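Local structure of putative dienelactone hydrolase (Klebsiella pneumoniae subsp. pneumoniae MGH 78578, 3F67) at residues R49-C52 with R53-A56; D229-Q232 with R233-W237; G125-I128 with T129-A133. The protein is a putative hydrolase of the dienelactone hydrolase family, with an alpha/beta-hydrolase fold, that probably cleaves ester bonds. All coordinates share one frame; numbering follows the deposited sequence. Where two conformers were deposited one is given.

Contact 1: residues R49-C52 with R53-A56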
ATOM      1  N   ARG A  49      -2.545   0.552  11.925  0.60 13.56           N
ATOM      2  CA  ARG A  49      -3.742   1.196  12.501  0.60 13.80           C
ATOM      3  C   ARG A  49      -3.501   2.680  12.799  0.60 14.01           C
ATOM      4  O   ARG A  49      -4.359   3.529  12.517  0.60 14.62           O
ATOM      5  CB  ARG A  49      -4.222   0.415  13.741  0.60 13.90           C
ATOM      6  CG  ARG A  49      -4.515  -1.075  13.435  0.60 15.56           C
ATOM      7  CD  ARG A  49      -4.617  -1.890  14.735  0.60 20.10           C
ATOM      8  NE  ARG A  49      -5.759  -1.530  15.578  0.60 20.86           N
ATOM      9  CZ  ARG A  49      -6.833  -2.304  15.773  0.60 22.25           C
ATOM     10  NH1 ARG A  49      -7.806  -1.904  16.581  0.60 18.76           N
ATOM     11  NH2 ARG A  49      -6.939  -3.484  15.177  0.60 22.20           N
ATOM     12  N   ASP A  50      -2.321   3.001  13.337  1.00 14.17           N
ATOM     13  CA  ASP A  50      -1.883   4.406  13.555  1.00 14.41           C
ATOM     14  C   ASP A  50      -1.880   5.182  12.219  1.00 14.52           C
ATOM     15  O   ASP A  50      -2.396   6.306  12.153  1.00 15.21           O
ATOM     16  CB  ASP A  50      -0.477   4.388  14.193  1.00 15.33           C
ATOM     17  CG  ASP A  50       0.042   5.756  14.605  1.00 18.42           C
ATOM     18  OD1 ASP A  50      -0.748   6.702  14.804  1.00 20.56           O
ATOM     19  OD2 ASP A  50       1.288   5.842  14.786  1.00 20.18           O
ATOM     20  N   LEU A  51      -1.308   4.594  11.161  1.00 13.61           N
ATOM     21  CA  LEU A  51      -1.319   5.242   9.866  1.00 13.94           C
ATOM     22  C   LEU A  51      -2.743   5.513   9.353  1.00 14.35           C
ATOM     23  O   LEU A  51      -2.969   6.567   8.757  1.00 14.99           O
ATOM     24  CB  LEU A  51      -0.499   4.424   8.829  1.00 13.54           C
ATOM     25  CG  LEU A  51       1.007   4.289   9.211  1.00 14.74           C
ATOM     26  CD1 LEU A  51       1.696   3.529   8.093  1.00 16.59           C
ATOM     27  CD2 LEU A  51       1.714   5.633   9.465  1.00 16.29           C
ATOM     28  N   CYS A  52      -3.684   4.569   9.538  1.00 13.29           N
ATOM     29  CA  CYS A  52      -5.075   4.791   9.098  1.00 13.52           C
ATOM     30  C   CYS A  52      -5.646   5.989   9.862  1.00 12.93           C
ATOM     31  O   CYS A  52      -6.327   6.852   9.292  1.00 15.02           O
ATOM     32  CB  CYS A  52      -5.938   3.557   9.417  1.00 12.58           C
ATOM     33  SG  CYS A  52      -5.573   2.167   8.290  1.00 16.72           S
ATOM     34  N   ARG A  53      -5.359   6.047  11.167  1.00 13.57           N
ATOM     35  CA  ARG A  53      -5.860   7.176  11.961  1.00 13.10           C
ATOM     36  C   ARG A  53      -5.240   8.519  11.499  1.00 13.75           C
ATOM     37  O   ARG A  53      -5.956   9.536  11.436  1.00 14.80           O
ATOM     38  CB  ARG A  53      -5.579   6.956  13.447  1.00 13.35           C
ATOM     39  CG  ARG A  53      -6.425   5.827  14.004  1.00 12.84           C
ATOM     40  CD  ARG A  53      -6.288   5.738  15.510  1.00 12.99           C
ATOM     41  NE  ARG A  53      -4.940   5.425  16.018  1.00 15.34           N
ATOM     42  CZ  ARG A  53      -4.478   4.216  16.291  1.00 17.52           C
ATOM     43  NH1 ARG A  53      -5.212   3.129  16.042  1.00 16.51           N
ATOM     44  NH2 ARG A  53      -3.233   4.104  16.820  1.00 15.48           N
ATOM     45  N   ARG A  54      -3.940   8.507  11.155  1.00 14.43           N
ATOM     46  CA  ARG A  54      -3.269   9.719  10.658  1.00 13.99           C
ATOM     47  C   ARG A  54      -3.878  10.183   9.338  1.00 14.85           C
ATOM     48  O   ARG A  54      -4.076  11.401   9.122  1.00 14.24           O
ATOM     49  CB  ARG A  54      -1.751   9.492  10.556  1.00 13.28           C
ATOM     50  CG  ARG A  54      -1.116   9.393  11.954  1.00 15.17           C
ATOM     51  CD  ARG A  54       0.361   9.112  11.873  1.00 14.84           C
ATOM     52  NE  ARG A  54       1.055  10.053  10.987  1.00 15.77           N
ATOM     53  CZ  ARG A  54       2.232   9.816  10.430  1.00 17.08           C
ATOM     54  NH1 ARG A  54       2.888   8.702  10.729  1.00 16.62           N
ATOM     55  NH2 ARG A  54       2.798  10.748   9.632  1.00 17.53           N
ATOM     56  N   LEU A  55      -4.221   9.229   8.480  1.00 14.08           N
ATOM     57  CA  LEU A  55      -4.908   9.578   7.208  1.00 14.32           C
ATOM     58  C   LEU A  55      -6.310  10.129   7.450  1.00 14.88           C
ATOM     59  O   LEU A  55      -6.753  11.071   6.756  1.00 15.24           O
ATOM     60  CB  LEU A  55      -4.978   8.344   6.286  1.00 14.18           C
ATOM     61  CG  LEU A  55      -3.626   7.995   5.610  1.00 15.73           C
ATOM     62  CD1 LEU A  55      -3.647   6.569   5.011  1.00 17.30           C
ATOM     63  CD2 LEU A  55      -3.288   9.030   4.520  1.00 17.04           C
ATOM     64  N   ALA A  56      -7.022   9.559   8.420  1.00 14.83           N
ATOM     65  CA  ALA A  56      -8.372  10.047   8.761  1.00 14.99           C
ATOM     66  C   ALA A  56      -8.322  11.498   9.287  1.00 15.36           C
ATOM     67  O   ALA A  56      -9.205  12.279   8.992  1.00 15.55           O
ATOM     68  CB  ALA A  56      -9.036   9.132   9.782  1.00 14.10           C
TER
HETATM   69  O   HOH W   1      -5.011   0.623  17.406  1.00 20.52           O
HETATM   70  O   HOH W   2       2.784   7.034  12.944  1.00 25.78           O
HETATM   71  O   HOH W   3      -3.077   7.586  15.844  1.00 30.21           O
HETATM   72  O   HOH W   4      -1.696   6.438  18.103  1.00 45.47           O
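Arg53 folds back along one turn of helix 46-57 and lies over Arg49 and Asp50. Its CB starts 3.5 Å from Asp50 O. Arg53 CG then passes 3.4 Å from Arg49 O, the same carbonyl that accepts the backbone N-H of Arg53. The chain bends at its third torsion (chi3 -63°), which turns the guanidinium back over the preceding turn. One face of that group lies on Asp50 CA and Arg49 O, both offset toward its rim. NE gives a hydrogen bond to water 3, which in turn donates to Asp50 OD1. At the tip, Arg53 NH1 lies 3.7 Å from Arg49 CB and, in the Arg49 conformer given, shares water 1 with Arg49 NE. Arg53 NH2 comes within 3.5 Å of Asp50 CA and holds water 4.

Asp50 OD1 is 4.1 Å from Arg53 NH2, but the oxygen stands off to one side of the flat group, so only the charges attract. The direct salt bridge of Arg53 NH2 goes to Glu46, while NH1 bonds to Tyr21. Arg49 is paired with Glu8. On the other flank, Asp50 OD2 reaches Arg54 NH1 through water 2, and Leu51 CD2 lies 3.5 Å from Arg54 NH1. Cys52 and Leu55 face inward, onto strands 32-38 and 61-65 of the beta-alpha-beta unit.

The carboxylate of Asp50 thus sits between two arginines and meets both through water. This mediation probably softens the attraction, while Glu46 and Glu8 would offset the like charges of Arg53 and Arg49.

Contact 2: residues D229-Q232 with R233-W237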
ATOM      1  N   ASP A 229       8.901  14.122   5.226  1.00 14.98           N
ATOM      2  CA  ASP A 229       8.842  14.615   3.845  1.00 14.88           C
ATOM      3  C   ASP A 229       7.982  13.699   2.973  1.00 15.05           C
ATOM      4  O   ASP A 229       7.156  14.167   2.180  1.00 14.73           O
ATOM      5  CB  ASP A 229      10.254  14.761   3.258  1.00 14.46           C
ATOM      6  CG  ASP A 229      10.236  15.392   1.877  1.00 18.52           C
ATOM      7  OD1 ASP A 229      10.185  16.632   1.826  1.00 20.88           O
ATOM      8  OD2 ASP A 229      10.226  14.675   0.850  1.00 17.05           O
ATOM      9  N   GLY A 230       8.189  12.387   3.097  1.00 13.72           N
ATOM     10  CA  GLY A 230       7.398  11.411   2.295  1.00 14.14           C
ATOM     11  C   GLY A 230       5.916  11.510   2.583  1.00 13.84           C
ATOM     12  O   GLY A 230       5.069  11.486   1.656  1.00 14.02           O
ATOM     13  N   TRP A 231       5.580  11.679   3.860  1.00 13.65           N
ATOM     14  CA  TRP A 231       4.169  11.797   4.239  1.00 14.30           C
ATOM     15  C   TRP A 231       3.555  13.050   3.571  1.00 14.35           C
ATOM     16  O   TRP A 231       2.439  12.997   3.044  1.00 13.21           O
ATOM     17  CB  TRP A 231       4.041  11.915   5.757  1.00 14.74           C
ATOM     18  CG  TRP A 231       2.625  11.678   6.261  1.00 14.58           C
ATOM     19  CD1 TRP A 231       1.757  12.610   6.740  1.00 16.06           C
ATOM     20  CD2 TRP A 231       1.965  10.398   6.389  1.00 16.16           C
ATOM     21  NE1 TRP A 231       0.556  11.991   7.106  1.00 16.05           N
ATOM     22  CE2 TRP A 231       0.669  10.646   6.916  1.00 17.54           C
ATOM     23  CE3 TRP A 231       2.344   9.078   6.087  1.00 16.81           C
ATOM     24  CZ2 TRP A 231      -0.258   9.620   7.168  1.00 17.80           C
ATOM     25  CZ3 TRP A 231       1.421   8.048   6.312  1.00 17.58           C
ATOM     26  CH2 TRP A 231       0.130   8.333   6.863  1.00 17.79           C
ATOM     27  N   GLN A 232       4.319  14.154   3.534  1.00 13.88           N
ATOM     28  CA  GLN A 232       3.781  15.370   2.908  1.00 14.34           C
ATOM     29  C   GLN A 232       3.690  15.186   1.393  1.00 13.51           C
ATOM     30  O   GLN A 232       2.704  15.647   0.789  1.00 13.34           O
ATOM     31  CB  GLN A 232       4.640  16.591   3.259  1.00 15.06           C
ATOM     32  CG  GLN A 232       4.546  16.980   4.779  1.00 16.85           C
ATOM     33  CD  GLN A 232       3.073  17.127   5.265  1.00 22.57           C
ATOM     34  OE1 GLN A 232       2.638  16.499   6.273  1.00 22.93           O
ATOM     35  NE2 GLN A 232       2.279  17.905   4.506  1.00 20.87           N
ATOM     36  N   ARG A 233       4.645  14.469   0.808  1.00 13.45           N
ATOM     37  CA  ARG A 233       4.589  14.210  -0.676  1.00 12.38           C
ATOM     38  C   ARG A 233       3.405  13.320  -0.999  1.00 13.35           C
ATOM     39  O   ARG A 233       2.757  13.504  -2.016  1.00 12.58           O
ATOM     40  CB  ARG A 233       5.878  13.548  -1.203  1.00 13.42           C
ATOM     41  CG  ARG A 233       7.086  14.533  -1.291  1.00 13.25           C
ATOM     42  CD  ARG A 233       8.319  13.831  -1.849  1.00 13.66           C
ATOM     43  NE  ARG A 233       9.412  14.819  -1.884  1.00 15.93           N
ATOM     44  CZ  ARG A 233       9.686  15.619  -2.909  1.00 18.17           C
ATOM     45  NH1 ARG A 233       8.992  15.527  -4.041  1.00 18.52           N
ATOM     46  NH2 ARG A 233      10.732  16.467  -2.816  1.00 17.37           N
HETATM   47  N   MSE A 234       3.105  12.359  -0.124  1.00 13.13           N
HETATM   48  CA  MSE A 234       1.927  11.498  -0.336  1.00 13.47           C
HETATM   49  C   MSE A 234       0.626  12.318  -0.315  1.00 14.19           C
HETATM   50  O   MSE A 234      -0.226  12.211  -1.209  1.00 14.58           O
HETATM   51  CB  MSE A 234       1.865  10.415   0.741  1.00 12.21           C
HETATM   52  CG  MSE A 234       0.626   9.504   0.640  1.00 14.89           C
HETATM   53 SE   MSE A 234       0.453   8.472   2.297  0.90 16.02          SE
HETATM   54  CE  MSE A 234       0.050   9.959   3.461  1.00 15.49           C
ATOM     55  N   LEU A 235       0.462  13.136   0.729  1.00 13.96           N
ATOM     56  CA  LEU A 235      -0.707  14.000   0.790  1.00 13.54           C
ATOM     57  C   LEU A 235      -0.785  14.960  -0.410  1.00 13.04           C
ATOM     58  O   LEU A 235      -1.892  15.194  -0.920  1.00 13.61           O
ATOM     59  CB  LEU A 235      -0.727  14.808   2.098  1.00 13.99           C
ATOM     60  CG  LEU A 235      -0.868  13.869   3.332  1.00 14.10           C
ATOM     61  CD1 LEU A 235      -0.686  14.738   4.575  1.00 17.99           C
ATOM     62  CD2 LEU A 235      -2.255  13.167   3.396  1.00 14.64           C
ATOM     63  N   ALA A 236       0.349  15.493  -0.861  1.00 12.64           N
ATOM     64  CA  ALA A 236       0.340  16.391  -2.038  1.00 12.38           C
ATOM     65  C   ALA A 236      -0.106  15.641  -3.308  1.00 12.00           C
ATOM     66  O   ALA A 236      -0.821  16.182  -4.156  1.00 13.41           O
ATOM     67  CB  ALA A 236       1.782  16.989  -2.253  1.00 12.29           C
ATOM     68  N   TRP A 237       0.291  14.369  -3.411  1.00 12.71           N
ATOM     69  CA  TRP A 237       0.016  13.570  -4.603  1.00 13.26           C
ATOM     70  C   TRP A 237      -1.478  13.309  -4.668  1.00 14.25           C
ATOM     71  O   TRP A 237      -2.070  13.295  -5.749  1.00 13.99           O
ATOM     72  CB  TRP A 237       0.783  12.242  -4.491  1.00 13.59           C
ATOM     73  CG  TRP A 237       0.828  11.430  -5.760  1.00 14.81           C
ATOM     74  CD1 TRP A 237       0.075  10.324  -6.047  1.00 15.79           C
ATOM     75  CD2 TRP A 237       1.722  11.622  -6.840  1.00 12.95           C
ATOM     76  NE1 TRP A 237       0.440   9.823  -7.292  1.00 14.02           N
ATOM     77  CE2 TRP A 237       1.471  10.591  -7.783  1.00 12.45           C
ATOM     78  CE3 TRP A 237       2.740  12.568  -7.100  1.00 14.56           C
ATOM     79  CZ2 TRP A 237       2.191  10.470  -8.986  1.00 13.02           C
ATOM     80  CZ3 TRP A 237       3.486  12.462  -8.297  1.00 15.82           C
ATOM     81  CH2 TRP A 237       3.198  11.415  -9.241  1.00 14.99           C
TER
HETATM   82  O   HOH W   5      11.880  17.138  -0.404  1.00 34.47           O
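Asp229 and Arg233 form an i to i+4 salt bridge on helix 224-238, which packs against the central sheet of the alpha/beta-hydrolase fold. Arg233 NE donates to Asp229 OD2 at 2.9 Å, with an N-H...O angle of 149°. The oxygen uses its syn lone pair and lies nearly in the guanidinium plane, though the carboxylate plane is turned well away from that of the guanidinium. Arg233 is extended from CG to NE, and this carries NE to the level of the carboxylate. Water 5 closes a second link: it donates to Asp229 OD1 and accepts from Arg233 NH2. OD2 also accepts from Tyr207 OH of strand 202-207. The carboxylate is therefore gripped at both oxygens, and its charge probably balances that of Arg233.

The main chain makes the usual helical bonds, among them Met234 N to Gly230 O at 2.8 Å and Leu235 N to Trp231 O at 3.0 Å.

Further round the helix the contact becomes apolar. Trp231 and Met234, a selenomethionine, extend alongside each other in the same direction. The indole swings there with its CG anti to the backbone N (chi1 -165°). Trp231 also receives Arg54 of helix 46-57 in a cation-pi contact. Leu235 CD1 meets the indole obliquely, 3.9 Å from Trp231 CD1. Met234 also packs on Val143 of strand 141-145.

The selenium lies over the indole face in a Met-aromatic contact, Met234 SE standing 4.5 Å from the centroid of the six-membered ring of Trp231. The methyl carbon comes closer, in a CH-pi contact with the same face: Met234 CE sits 3.4 Å from the Trp231 six-membered ring centroid, only 6° off the ring normal.

Contact 3: residues G125-I128 with T129-A133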
ATOM      1  N   GLY A 125       3.582  -4.236   0.894  1.00 13.93           N
ATOM      2  CA  GLY A 125       2.430  -3.461   0.454  1.00 13.95           C
ATOM      3  C   GLY A 125       2.707  -2.402  -0.609  1.00 14.45           C
ATOM      4  O   GLY A 125       1.793  -2.039  -1.376  1.00 15.73           O
ATOM      5  N   GLY A 126       3.955  -1.948  -0.670  1.00 14.74           N
ATOM      6  CA  GLY A 126       4.362  -0.972  -1.690  1.00 13.91           C
ATOM      7  C   GLY A 126       4.483  -1.666  -3.030  1.00 13.46           C
ATOM      8  O   GLY A 126       4.147  -1.069  -4.043  1.00 13.76           O
ATOM      9  N   ARG A 127       4.926  -2.927  -3.047  1.00 13.54           N
ATOM     10  CA  ARG A 127       4.916  -3.655  -4.323  1.00 13.61           C
ATOM     11  C   ARG A 127       3.482  -3.874  -4.795  1.00 14.14           C
ATOM     12  O   ARG A 127       3.164  -3.671  -5.966  1.00 13.80           O
ATOM     13  CB  ARG A 127       5.690  -4.976  -4.202  1.00 12.69           C
ATOM     14  CG  ARG A 127       5.519  -5.870  -5.462  1.00 12.40           C
ATOM     15  CD  ARG A 127       6.350  -7.138  -5.347  1.00 14.67           C
ATOM     16  NE  ARG A 127       5.978  -8.109  -6.392  1.00 15.07           N
ATOM     17  CZ  ARG A 127       4.924  -8.909  -6.321  1.00 16.22           C
ATOM     18  NH1 ARG A 127       4.156  -8.921  -5.226  1.00 15.61           N
ATOM     19  NH2 ARG A 127       4.674  -9.756  -7.321  1.00 15.36           N
ATOM     20  N   ILE A 128       2.629  -4.312  -3.869  1.00 14.55           N
ATOM     21  CA  ILE A 128       1.199  -4.533  -4.172  1.00 14.36           C
ATOM     22  C   ILE A 128       0.557  -3.247  -4.705  1.00 14.84           C
ATOM     23  O   ILE A 128      -0.254  -3.297  -5.639  1.00 14.87           O
ATOM     24  CB  ILE A 128       0.477  -5.064  -2.895  1.00 14.21           C
ATOM     25  CG1 ILE A 128       0.980  -6.479  -2.519  1.00 14.07           C
ATOM     26  CG2 ILE A 128      -1.061  -5.024  -3.068  1.00 13.74           C
ATOM     27  CD1 ILE A 128       0.755  -7.543  -3.601  1.00 12.90           C
ATOM     28  N   THR A 129       0.948  -2.121  -4.127  1.00 14.41           N
ATOM     29  CA  THR A 129       0.469  -0.820  -4.575  1.00 14.31           C
ATOM     30  C   THR A 129       0.714  -0.611  -6.082  1.00 14.71           C
ATOM     31  O   THR A 129      -0.195  -0.213  -6.798  1.00 13.58           O
ATOM     32  CB  THR A 129       1.057   0.322  -3.698  1.00 14.19           C
ATOM     33  OG1 THR A 129       0.474   0.212  -2.394  1.00 18.44           O
ATOM     34  CG2 THR A 129       0.605   1.715  -4.227  1.00 13.95           C
ATOM     35  N   TRP A 130       1.946  -0.855  -6.553  1.00 14.45           N
ATOM     36  CA  TRP A 130       2.206  -0.758  -7.988  1.00 14.86           C
ATOM     37  C   TRP A 130       1.306  -1.688  -8.783  1.00 14.97           C
ATOM     38  O   TRP A 130       0.737  -1.298  -9.812  1.00 14.61           O
ATOM     39  CB  TRP A 130       3.668  -1.147  -8.283  1.00 13.98           C
ATOM     40  CG  TRP A 130       4.709  -0.122  -7.889  1.00 13.27           C
ATOM     41  CD1 TRP A 130       5.576  -0.176  -6.809  1.00 12.85           C
ATOM     42  CD2 TRP A 130       5.047   1.074  -8.617  1.00 13.15           C
ATOM     43  NE1 TRP A 130       6.429   0.927  -6.830  1.00 13.78           N
ATOM     44  CE2 TRP A 130       6.113   1.704  -7.921  1.00 14.20           C
ATOM     45  CE3 TRP A 130       4.525   1.687  -9.788  1.00 13.81           C
ATOM     46  CZ2 TRP A 130       6.685   2.908  -8.351  1.00 15.58           C
ATOM     47  CZ3 TRP A 130       5.099   2.896 -10.230  1.00 14.34           C
ATOM     48  CH2 TRP A 130       6.177   3.494  -9.510  1.00 16.34           C
ATOM     49  N   LEU A 131       1.236  -2.943  -8.347  1.00 14.42           N
ATOM     50  CA  LEU A 131       0.403  -3.916  -9.065  1.00 14.09           C
ATOM     51  C   LEU A 131      -1.057  -3.457  -9.158  1.00 14.70           C
ATOM     52  O   LEU A 131      -1.717  -3.640 -10.209  1.00 14.80           O
ATOM     53  CB  LEU A 131       0.471  -5.306  -8.429  1.00 15.25           C
ATOM     54  CG  LEU A 131       1.862  -5.976  -8.355  1.00 17.11           C
ATOM     55  CD1 LEU A 131       1.747  -7.433  -7.821  1.00 19.63           C
ATOM     56  CD2 LEU A 131       2.634  -5.911  -9.622  1.00 22.72           C
ATOM     57  N   TYR A 132      -1.598  -2.957  -8.032  1.00 13.81           N
ATOM     58  CA  TYR A 132      -3.006  -2.553  -7.999  1.00 14.23           C
ATOM     59  C   TYR A 132      -3.272  -1.377  -8.946  1.00 14.36           C
ATOM     60  O   TYR A 132      -4.356  -1.301  -9.590  1.00 15.28           O
ATOM     61  CB  TYR A 132      -3.443  -2.178  -6.554  1.00 13.39           C
ATOM     62  CG  TYR A 132      -4.949  -2.184  -6.438  1.00 13.18           C
ATOM     63  CD1 TYR A 132      -5.669  -3.366  -6.607  1.00 14.50           C
ATOM     64  CD2 TYR A 132      -5.636  -0.996  -6.221  1.00 14.17           C
ATOM     65  CE1 TYR A 132      -7.049  -3.376  -6.557  1.00 13.90           C
ATOM     66  CE2 TYR A 132      -7.049  -0.983  -6.152  1.00 15.23           C
ATOM     67  CZ  TYR A 132      -7.729  -2.179  -6.311  1.00 16.59           C
ATOM     68  OH  TYR A 132      -9.103  -2.203  -6.262  1.00 18.02           O
ATOM     69  N   ALA A 133      -2.284  -0.482  -9.077  1.00 13.76           N
ATOM     70  CA  ALA A 133      -2.411   0.625 -10.011  1.00 15.00           C
ATOM     71  C   ALA A 133      -2.503   0.171 -11.483  1.00 16.09           C
ATOM     72  O   ALA A 133      -3.071   0.891 -12.298  1.00 16.68           O
ATOM     73  CB  ALA A 133      -1.248   1.674  -9.824  1.00 15.48           C
TER
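Gly125 O is held by two donors of Thr129. The hydroxyl OG1 of Thr129 gives a hydrogen bond of 2.8 Å to Gly125 O, and the backbone N of Thr129 gives one of 2.9 Å to the same oxygen. The two donors reach the carbonyl from opposite faces of its plane. The first torsion of Thr129 (chi1 -69°) sets OG1 beside its own backbone N, which turns the hydroxyl back to the preceding turn. Gly126 O receives a weak, longer bond from Trp130 N. Trp130 CD1 also lies 3.2 Å from Gly126 O, approaching obliquely, while its NE1 bonds to Tyr176.

Arg127 stretches out from CG to NE. Leu131 CD1 lies over one face of its guanidinium, offset toward the rim and 3.8 Å from Arg127 CZ. The group has outside partners: NH2 forms a salt bridge with Asp93, and NE hydrogen-bonds to His160. Ile128 CD1 meets Leu131 CD1 loosely, at 4.3 Å. The Ile128 side chain also packs against Val96 and Leu100 of helix 93-108. Its carbonyl takes the N-H of Tyr132.

Thr129 rests on Ala142 and Ala144 of strand 141-145. Gly125 closes a GxCxG pattern with Gly121 and Cys123, consistent with the nucleophile elbow of alpha/beta hydrolases, a tight turn between a strand and the following helix, here 116-122 and 124-133.

From the N terminus, contact 1 comes first, on the helix of the crossover from strand 32-38 to strand 61-65. Contact 3 follows on helix 124-133, between strands 116-122 and 141-145. Contact 2 comes last, on helix 224-238 after the final strand. Each is local and closes only a helical turn, and the three lie in series, none enclosing or crossing another. Contacts 1 and 2 touch in space: helix 46-57 meets helix 224-238 through Trp231 and Met234, which ties two helices distant in sequence. Contact 3 touches neither; its nearest atoms are about 8 Å from contact 2 and about 10 Å from contact 1.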